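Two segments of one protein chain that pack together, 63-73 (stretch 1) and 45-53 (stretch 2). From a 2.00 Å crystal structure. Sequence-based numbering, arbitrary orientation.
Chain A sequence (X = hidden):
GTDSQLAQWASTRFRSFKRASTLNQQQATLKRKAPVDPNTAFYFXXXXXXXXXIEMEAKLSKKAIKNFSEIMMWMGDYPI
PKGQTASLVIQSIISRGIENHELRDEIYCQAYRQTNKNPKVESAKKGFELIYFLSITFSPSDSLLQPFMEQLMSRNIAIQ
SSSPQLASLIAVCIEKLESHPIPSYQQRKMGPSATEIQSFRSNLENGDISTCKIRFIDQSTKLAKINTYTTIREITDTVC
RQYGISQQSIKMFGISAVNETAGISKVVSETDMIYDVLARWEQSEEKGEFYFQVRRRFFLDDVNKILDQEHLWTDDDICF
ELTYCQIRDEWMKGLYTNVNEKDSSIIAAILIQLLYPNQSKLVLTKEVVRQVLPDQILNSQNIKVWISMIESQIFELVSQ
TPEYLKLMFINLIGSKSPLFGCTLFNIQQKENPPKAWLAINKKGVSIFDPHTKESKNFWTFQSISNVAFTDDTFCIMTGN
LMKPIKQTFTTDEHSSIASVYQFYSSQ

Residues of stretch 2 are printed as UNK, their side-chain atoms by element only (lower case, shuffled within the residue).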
# COMPACT_ATOMS: atom_id res chain seq x y z
N LYS A 63 -25.36 14.82 -1.39
CA LYS A 63 -24.13 14.12 -0.98
C LYS A 63 -23.70 14.60 0.42
O LYS A 63 -23.15 13.81 1.20
CB LYS A 63 -22.99 14.36 -1.98
CG LYS A 63 -23.20 13.75 -3.36
CD LYS A 63 -22.07 14.15 -4.30
CE LYS A 63 -22.35 13.74 -5.72
NZ LYS A 63 -21.11 13.67 -6.52
N ALA A 64 -23.95 15.89 0.73
CA ALA A 64 -23.62 16.52 2.01
C ALA A 64 -24.47 15.93 3.13
O ALA A 64 -23.98 15.78 4.25
CB ALA A 64 -23.83 18.01 1.92
N ILE A 65 -25.75 15.57 2.81
CA ILE A 65 -26.69 14.94 3.74
C ILE A 65 -26.18 13.56 4.12
O ILE A 65 -26.12 13.26 5.32
CB ILE A 65 -28.16 14.92 3.21
CG1 ILE A 65 -28.74 16.34 3.12
CG2 ILE A 65 -29.06 14.00 4.07
CD1 ILE A 65 -29.82 16.53 2.04
N LYS A 66 -25.83 12.72 3.11
CA LYS A 66 -25.29 11.36 3.35
C LYS A 66 -23.99 11.46 4.17
O LYS A 66 -23.77 10.63 5.06
CB LYS A 66 -25.01 10.61 2.04
CG LYS A 66 -24.71 9.12 2.22
CD LYS A 66 -24.24 8.49 0.92
CE LYS A 66 -24.16 6.98 0.99
NZ LYS A 66 -23.67 6.40 -0.28
N ASN A 67 -23.13 12.45 3.84
CA ASN A 67 -21.86 12.70 4.51
C ASN A 67 -22.05 13.02 5.99
O ASN A 67 -21.29 12.52 6.82
CB ASN A 67 -21.13 13.86 3.86
CG ASN A 67 -19.72 14.01 4.37
OD1 ASN A 67 -18.80 13.31 3.95
ND2 ASN A 67 -19.53 14.86 5.34
N PHE A 68 -23.09 13.85 6.31
CA PHE A 68 -23.39 14.22 7.68
C PHE A 68 -23.68 13.02 8.53
O PHE A 68 -23.07 12.87 9.59
CB PHE A 68 -24.52 15.26 7.77
CG PHE A 68 -24.57 15.90 9.13
CD1 PHE A 68 -23.74 16.97 9.45
CD2 PHE A 68 -25.45 15.44 10.11
CE1 PHE A 68 -23.78 17.56 10.71
CE2 PHE A 68 -25.48 16.03 11.37
CZ PHE A 68 -24.66 17.09 11.66
N SER A 69 -24.56 12.12 8.05
CA SER A 69 -24.89 10.89 8.76
C SER A 69 -23.65 9.99 8.97
O SER A 69 -23.57 9.31 9.98
CB SER A 69 -26.03 10.13 8.08
OG SER A 69 -25.67 9.55 6.84
N GLU A 70 -22.67 10.05 8.03
CA GLU A 70 -21.42 9.29 8.13
C GLU A 70 -20.52 9.88 9.22
O GLU A 70 -19.93 9.11 10.00
CB GLU A 70 -20.72 9.18 6.77
CG GLU A 70 -21.48 8.26 5.82
CD GLU A 70 -20.89 8.01 4.45
OE1 GLU A 70 -19.88 8.65 4.09
OE2 GLU A 70 -21.48 7.17 3.72
N ILE A 71 -20.44 11.23 9.31
CA ILE A 71 -19.71 11.94 10.35
C ILE A 71 -20.28 11.51 11.73
O ILE A 71 -19.53 11.11 12.62
CB ILE A 71 -19.74 13.47 10.10
CG1 ILE A 71 -18.85 13.82 8.89
CG2 ILE A 71 -19.33 14.27 11.35
CD1 ILE A 71 -18.68 15.31 8.54
N MET A 72 -21.63 11.48 11.83
CA MET A 72 -22.37 11.04 13.01
C MET A 72 -22.04 9.60 13.39
O MET A 72 -21.92 9.30 14.57
CB MET A 72 -23.88 11.24 12.79
CG MET A 72 -24.30 12.70 12.78
SD MET A 72 -26.11 12.91 12.78
CE MET A 72 -26.54 12.09 14.32
N MET A 73 -21.86 8.73 12.39
CA MET A 73 -21.48 7.32 12.58
C MET A 73 -20.07 7.23 13.12
O MET A 73 -19.79 6.40 13.98
CB MET A 73 -21.55 6.58 11.24
CG MET A 73 -22.94 6.25 10.80
SD MET A 73 -23.00 5.81 9.05
CE MET A 73 -22.67 4.18 9.15
N UNK A 45 -26.05 18.89 17.18
CA UNK A 45 -27.43 18.43 17.26
C UNK A 45 -27.43 16.93 17.03
O UNK A 45 -26.70 16.44 16.16
n UNK A 45 -30.45 20.13 16.91
c UNK A 45 -29.81 19.01 16.61
c UNK A 45 -28.34 19.15 16.27
o UNK A 45 -30.37 17.91 16.64
N UNK A 46 -28.24 16.22 17.81
CA UNK A 46 -28.37 14.76 17.78
C UNK A 46 -29.07 14.23 16.52
O UNK A 46 -28.98 13.04 16.24
n UNK A 46 -25.69 12.64 22.38
c UNK A 46 -27.43 13.36 20.76
c UNK A 46 -29.11 14.25 19.04
c UNK A 46 -28.39 14.50 20.37
c UNK A 46 -26.83 13.57 22.13
N UNK A 47 -29.80 15.10 15.80
CA UNK A 47 -30.56 14.75 14.61
C UNK A 47 -29.79 14.97 13.30
O UNK A 47 -29.08 15.97 13.19
c UNK A 47 -32.88 15.17 15.68
c UNK A 47 -31.90 15.52 14.56
o UNK A 47 -32.81 14.03 16.20
o UNK A 47 -33.74 16.03 16.00
N UNK A 48 -29.96 14.07 12.29
CA UNK A 48 -29.26 14.28 11.01
C UNK A 48 -29.85 15.46 10.24
O UNK A 48 -31.07 15.56 10.14
c UNK A 48 -30.09 12.00 11.25
c UNK A 48 -29.50 12.96 10.25
c UNK A 48 -30.79 12.85 12.26
N UNK A 49 -28.98 16.36 9.73
CA UNK A 49 -29.37 17.54 8.96
C UNK A 49 -30.13 17.15 7.67
O UNK A 49 -29.79 16.16 7.01
c UNK A 49 -27.08 17.91 7.79
c UNK A 49 -27.65 19.10 10.01
c UNK A 49 -26.03 18.86 7.19
c UNK A 49 -28.20 18.54 8.69
N UNK A 50 -31.21 17.91 7.37
CA UNK A 50 -32.14 17.71 6.25
C UNK A 50 -31.67 18.35 4.93
O UNK A 50 -32.22 18.05 3.87
c UNK A 50 -33.66 19.70 6.92
c UNK A 50 -35.22 21.65 7.36
n UNK A 50 -35.31 22.29 6.02
c UNK A 50 -33.56 18.20 6.64
c UNK A 50 -35.08 20.14 7.27
N UNK A 51 -30.67 19.22 5.02
CA UNK A 51 -30.05 19.97 3.91
C UNK A 51 -28.62 20.35 4.31
O UNK A 51 -28.33 20.42 5.51
c UNK A 51 -31.09 22.16 4.79
c UNK A 51 -32.15 23.24 4.63
o UNK A 51 -33.23 22.94 4.07
o UNK A 51 -31.92 24.36 5.13
c UNK A 51 -30.87 21.24 3.60
N UNK A 52 -27.75 20.64 3.33
CA UNK A 52 -26.37 21.04 3.59
C UNK A 52 -26.30 22.34 4.40
O UNK A 52 -27.24 23.13 4.35
c UNK A 52 -25.60 21.19 2.28
o UNK A 52 -26.06 22.28 1.50
N UNK A 53 -25.18 22.56 5.13
CA UNK A 53 -24.95 23.77 5.93
C UNK A 53 -24.68 24.97 5.03
O UNK A 53 -25.16 26.07 5.30
c UNK A 53 -22.57 22.51 8.83
c UNK A 53 -25.06 22.44 8.78
c UNK A 53 -23.76 23.60 6.92
c UNK A 53 -23.79 22.44 7.92
O HOH W 1 -28.04 13.65 7.40

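Position 45 carries four side-chain atoms, two carbons of which the second holds one oxygen and one nitrogen. None comes within contact distance of stretch 1, and the terminal amide identifies Asn-45. Its OD1 accepts a hydrogen bond from the backbone N of position 47 at 3.0 Å, so the side chain folds back onto the backbone two residues on.

At position 46 four carbons run in a row to a nitrogen, and the CA-to-CB bond points away from the helix. The contact comes from the main chain, where the O of position 46 lies 3.2 Å from CE of Met-72. The chain ending in nitrogen makes this Lys-46.

Position 47 has two carbons, the second bearing two oxygens, and its CA-to-CB bond also points away. Again the backbone makes the contact, with O of position 47 lying 4.0 Å from CE2 of Phe-68. The short carboxylate is that of Asp-47.

Three carbons at position 48 close a ring onto the backbone nitrogen. Its CB lies 4.2 Å and its CA 3.9 Å from Met-72 SD, beside the thioether. Only proline closes such a ring: Pro-48.

Position 49 shows four carbons forked at the first, one arm two carbons long, and its CA-to-CB bond points toward the helix. The first carbon of the longer arm sits over one face of the Phe-68 ring, 3.9 Å from the ring centroid and 26° off the normal, a CH-pi contact. This is Ile-49, and its CG1 comes within 3.5 Å of Phe-68 CG.

Position 50 is again four carbons ending in nitrogen, its CA-to-CB bond directed away from the helix. Its backbone O approaches CD1 of Ile-65 at 3.4 Å; the residue is Lys-50.

Position 51 has three carbons, the third carrying two oxygens, and its CA packs 3.9 Å from Ile-65 CD1. It is Glu-51, whose OE1 forms a salt bridge with Lys-50 NZ at 2.9 Å.

The CB at position 52 lies 3.7 Å from Ala-64 CB, where the backbones come close; one carbon and one oxygen make it Ser-52.

Position 53 has four carbons forked at the second, none within contact distance of stretch 1: Leu-53.

The contact joins an irregular segment to one side of a helix through Ala-64, Ile-65, Phe-68 and Met-72, whose successive turns meet successive parts of the segment in opposite chain order. No direct hydrogen bond crosses it. A water supplies a polar link, donating to Ile-49 O at 3.1 Å and to Ile-65 O at 2.9 Å. The rest is van der Waals packing, of side chains on each other and of helix side chains against the segment's backbone. Phe-68 and Ile-49 lose the most surface. The CA-to-CB bonds of Lys-46, Asp-47, Lys-50 and Glu-51 point away, and backbone atoms of these residues make their contacts with the helix.

Stretch 2 (45-53) NKDPIKESL
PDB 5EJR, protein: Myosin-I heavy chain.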